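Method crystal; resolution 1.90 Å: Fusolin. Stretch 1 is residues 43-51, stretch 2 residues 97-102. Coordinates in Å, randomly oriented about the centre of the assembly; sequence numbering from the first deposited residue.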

ATOM      1  N   ASN A  43      -2.013 -11.355  18.136  1.00 18.51           N
ATOM      2  CA  ASN A  43      -1.291 -11.269  19.412  1.00 19.31           C
ATOM      3  C   ASN A  43      -1.572  -9.993  20.205  1.00 22.13           C
ATOM      4  O   ASN A  43      -1.559 -10.033  21.442  1.00 21.65           O
ATOM      5  CB  ASN A  43       0.204 -11.456  19.200  1.00 18.32           C
ATOM      6  CG  ASN A  43       0.551 -12.854  18.834  1.00 31.59           C
ATOM      7  OD1 ASN A  43      -0.256 -13.769  18.939  1.00 22.85           O
ATOM      8  ND2 ASN A  43       1.753 -13.055  18.379  1.00 26.36           N
ATOM      9  N   LYS A  44      -1.888  -8.887  19.541  1.00 17.37           N
ATOM     10  CA  LYS A  44      -2.256  -7.648  20.237  1.00 18.16           C
ATOM     11  C   LYS A  44      -3.583  -7.866  20.983  1.00 22.03           C
ATOM     12  O   LYS A  44      -3.699  -7.485  22.151  1.00 19.81           O
ATOM     13  CB  LYS A  44      -2.400  -6.487  19.249  1.00 20.75           C
ATOM     14  CG  LYS A  44      -2.658  -5.119  19.843  1.00 28.49           C
ATOM     15  CD  LYS A  44      -2.534  -4.058  18.740  1.00 27.59           C
ATOM     16  CE  LYS A  44      -3.107  -2.719  19.114  1.00 39.14           C
ATOM     17  NZ  LYS A  44      -2.960  -1.757  17.991  1.00 40.99           N
ATOM     18  N   VAL A  45      -4.568  -8.491  20.332  1.00 19.97           N
ATOM     19  CA  VAL A  45      -5.853  -8.713  20.983  1.00 19.70           C
ATOM     20  C   VAL A  45      -5.697  -9.638  22.203  1.00 24.24           C
ATOM     21  O   VAL A  45      -6.265  -9.339  23.247  1.00 23.75           O
ATOM     22  CB  VAL A  45      -6.925  -9.224  20.002  1.00 22.06           C
ATOM     23  CG1 VAL A  45      -8.178  -9.698  20.746  1.00 21.58           C
ATOM     24  CG2 VAL A  45      -7.271  -8.149  18.978  1.00 21.01           C
ATOM     25  N   LEU A  46      -4.949 -10.736  22.063  1.00 22.96           N
ATOM     26  CA  LEU A  46      -4.712 -11.668  23.175  1.00 24.40           C
ATOM     27  C   LEU A  46      -4.006 -10.967  24.315  1.00 31.16           C
ATOM     28  O   LEU A  46      -4.356 -11.206  25.468  1.00 31.34           O
ATOM     29  CB  LEU A  46      -3.873 -12.864  22.748  1.00 23.80           C
ATOM     30  CG  LEU A  46      -4.506 -13.798  21.770  1.00 29.26           C
ATOM     31  CD1 LEU A  46      -3.559 -14.886  21.426  1.00 28.84           C
ATOM     32  CD2 LEU A  46      -5.831 -14.342  22.289  1.00 29.72           C
ATOM     33  N   SER A  47      -3.034 -10.080  24.001  1.00 29.58           N
ATOM     34  CA  SER A  47      -2.304  -9.326  25.033  1.00 29.85           C
ATOM     35  C   SER A  47      -3.197  -8.365  25.816  1.00 35.90           C
ATOM     36  O   SER A  47      -2.845  -8.023  26.940  1.00 36.00           O
ATOM     37  CB  SER A  47      -1.110  -8.576  24.437  1.00 30.65           C
ATOM     38  OG  SER A  47      -1.468  -7.358  23.805  1.00 30.86           O
ATOM     39  N   GLU A  48      -4.312  -7.880  25.207  1.00 32.59           N
ATOM     40  CA  GLU A  48      -5.262  -6.968  25.857  1.00 32.30           C
ATOM     41  C   GLU A  48      -6.400  -7.700  26.610  1.00 38.11           C
ATOM     42  O   GLU A  48      -7.277  -7.039  27.165  1.00 39.52           O
ATOM     43  CB  GLU A  48      -5.855  -5.982  24.846  1.00 33.54           C
ATOM     44  CG  GLU A  48      -4.836  -4.986  24.340  1.00 39.76           C
ATOM     45  CD  GLU A  48      -5.364  -3.921  23.400  1.00 48.82           C
ATOM     46  OE1 GLU A  48      -6.598  -3.723  23.335  1.00 43.53           O
ATOM     47  OE2 GLU A  48      -4.530  -3.249  22.756  1.00 37.59           O
ATOM     48  N   GLY A  49      -6.356  -9.029  26.654  1.00 35.35           N
ATOM     49  CA  GLY A  49      -7.332  -9.842  27.362  1.00 35.58           C
ATOM     50  C   GLY A  49      -8.498 -10.328  26.533  1.00 38.75           C
ATOM     51  O   GLY A  49      -9.545 -10.668  27.087  1.00 37.80           O
ATOM     52  N   GLY A  50      -8.309 -10.406  25.214  1.00 32.35           N
ATOM     53  CA  GLY A  50      -9.328 -10.918  24.327  1.00 29.92           C
ATOM     54  C   GLY A  50      -9.181 -12.410  24.195  1.00 30.87           C
ATOM     55  O   GLY A  50      -8.091 -12.967  24.398  1.00 28.77           O
ATOM     56  N   SER A  51     -10.275 -13.069  23.825  1.00 26.84           N
ATOM     57  CA  SER A  51     -10.258 -14.505  23.585  1.00 25.49           C
ATOM     58  C   SER A  51      -9.630 -14.766  22.229  1.00 30.14           C
ATOM     59  O   SER A  51      -9.486 -13.842  21.417  1.00 28.56           O
ATOM     60  CB  SER A  51     -11.682 -15.054  23.563  1.00 28.44           C
ATOM     61  OG  SER A  51     -12.477 -14.326  22.646  1.00 33.42           O
ATOM     62  N   ALA A  97      -6.644   3.042  11.536  1.00 13.49           N
ATOM     63  CA  ALA A  97      -7.546   2.170  12.309  1.00 12.20           C
ATOM     64  C   ALA A  97      -6.777   1.394  13.336  1.00 17.92           C
ATOM     65  O   ALA A  97      -6.036   0.463  12.999  1.00 15.77           O
ATOM     66  CB  ALA A  97      -8.279   1.225  11.386  1.00 12.87           C
ATOM     67  N   ASP A  98      -6.935   1.769  14.596  1.00 16.85           N
ATOM     68  CA  ASP A  98      -6.207   1.103  15.678  1.00 17.35           C
ATOM     69  C   ASP A  98      -7.080   0.764  16.897  1.00 23.41           C
ATOM     70  O   ASP A  98      -6.579   0.759  18.016  1.00 23.61           O
ATOM     71  CB  ASP A  98      -4.999   1.970  16.087  1.00 18.22           C
ATOM     72  CG  ASP A  98      -5.384   3.309  16.726  1.00 28.24           C
ATOM     73  OD1 ASP A  98      -6.537   3.736  16.563  1.00 26.53           O
ATOM     74  OD2 ASP A  98      -4.503   3.966  17.305  1.00 37.99           O
ATOM     75  N   THR A  99      -8.358   0.438  16.687  1.00 19.24           N
ATOM     76  CA  THR A  99      -9.258   0.067  17.791  1.00 19.39           C
ATOM     77  C   THR A  99      -9.928  -1.255  17.503  1.00 20.41           C
ATOM     78  O   THR A  99     -10.959  -1.261  16.839  1.00 19.29           O
ATOM     79  CB  THR A  99     -10.281   1.197  17.979  1.00 23.77           C
ATOM     80  OG1 THR A  99     -10.939   1.424  16.740  1.00 25.96           O
ATOM     81  CG2 THR A  99      -9.641   2.476  18.429  1.00 26.43           C
ATOM     82  N   TRP A 100      -9.362  -2.382  17.958  1.00 17.74           N
ATOM     83  CA  TRP A 100      -9.948  -3.690  17.656  1.00 18.11           C
ATOM     84  C   TRP A 100     -11.375  -3.879  18.175  1.00 20.25           C
ATOM     85  O   TRP A 100     -12.107  -4.656  17.590  1.00 18.50           O
ATOM     86  CB  TRP A 100      -9.053  -4.853  18.136  1.00 18.81           C
ATOM     87  CG  TRP A 100      -9.039  -5.094  19.621  1.00 21.37           C
ATOM     88  CD1 TRP A 100      -8.120  -4.623  20.520  1.00 24.37           C
ATOM     89  CD2 TRP A 100      -9.863  -6.029  20.344  1.00 21.94           C
ATOM     90  NE1 TRP A 100      -8.385  -5.130  21.773  1.00 24.78           N
ATOM     91  CE2 TRP A 100      -9.446  -5.998  21.692  1.00 26.60           C
ATOM     92  CE3 TRP A 100     -10.954  -6.846  19.993  1.00 24.50           C
ATOM     93  CZ2 TRP A 100     -10.076  -6.751  22.686  1.00 26.23           C
ATOM     94  CZ3 TRP A 100     -11.571  -7.600  20.983  1.00 26.45           C
ATOM     95  CH2 TRP A 100     -11.138  -7.534  22.314  1.00 27.14           C
ATOM     96  N   ARG A 101     -11.761  -3.181  19.259  1.00 18.30           N
ATOM     97  CA  ARG A 101     -13.102  -3.322  19.841  1.00 20.44           C
ATOM     98  C   ARG A 101     -14.149  -2.501  19.142  1.00 26.75           C
ATOM     99  O   ARG A 101     -15.324  -2.713  19.423  1.00 26.44           O
ATOM    100  CB  ARG A 101     -13.090  -2.888  21.316  1.00 21.45           C
ATOM    101  CG  ARG A 101     -12.115  -3.639  22.186  1.00 27.70           C
ATOM    102  CD  ARG A 101     -12.106  -3.037  23.582  1.00 36.42           C
ATOM    103  NE  ARG A 101     -11.215  -3.764  24.488  1.00 44.48           N
ATOM    104  CZ  ARG A 101     -11.501  -4.919  25.087  1.00 58.51           C
ATOM    105  NH1 ARG A 101     -12.675  -5.516  24.882  1.00 44.01           N
ATOM    106  NH2 ARG A 101     -10.612  -5.496  25.885  1.00 49.93           N
ATOM    107  N   ILE A 102     -13.759  -1.518  18.292  1.00 23.75           N
ATOM    108  CA  ILE A 102     -14.730  -0.635  17.640  1.00 23.99           C
ATOM    109  C   ILE A 102     -14.699  -0.816  16.124  1.00 24.63           C
ATOM    110  O   ILE A 102     -13.681  -0.508  15.490  1.00 21.40           O
ATOM    111  CB  ILE A 102     -14.444   0.828  18.074  1.00 28.46           C
ATOM    112  CG1 ILE A 102     -14.535   0.947  19.625  1.00 29.55           C
ATOM    113  CG2 ILE A 102     -15.405   1.805  17.381  1.00 30.18           C
ATOM    114  CD1 ILE A 102     -14.245   2.305  20.201  1.00 39.13           C
TER

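The first stretch begins in the last turns of a helix, which runs through Ser47 and closes in a Schellman motif: Gly49 takes positive phi, and the backbone bond from Gly50 N to Val45 O (3.0 Å) ties the exit back to the last turn. A side chain at Gly49 would jam against the preceding carbonyl, so glycine suits the turn itself. The second stretch has no regular helix or strand, but a type I turn from Thr99 to Ile102 presents Trp100, whose CA-to-CB bond points toward the helix end.

Trp100 is the centre of the contact, buried and covered over 104 Å² of the 297 Å² total. Val45 reaches it from the helix, its chi1 in t, with CG2 3.6 Å from Trp100 CG and over the face of the five-membered ring, a CH-pi contact. At the ring edge, Trp100 NE1 donates to Glu48 OE1 at 2.8 Å, so the indole's one polar group is paired while its carbons pack. Glu48 suits this place: with chi1 m and chi2 t, its CA-to-CB bond points toward the other stretch and its carboxylate reaches the NH. Gly50 leaves room beside the ring; a CB there would clash with Val45 CG1 and sit tight against Trp100 CH2. The extended Lys44 (all four chi angles t) brings NZ to 4.4 Å from Asp98 O, a loose approach rather than a bond; that NZ is hydrogen-bonded elsewhere in the structure.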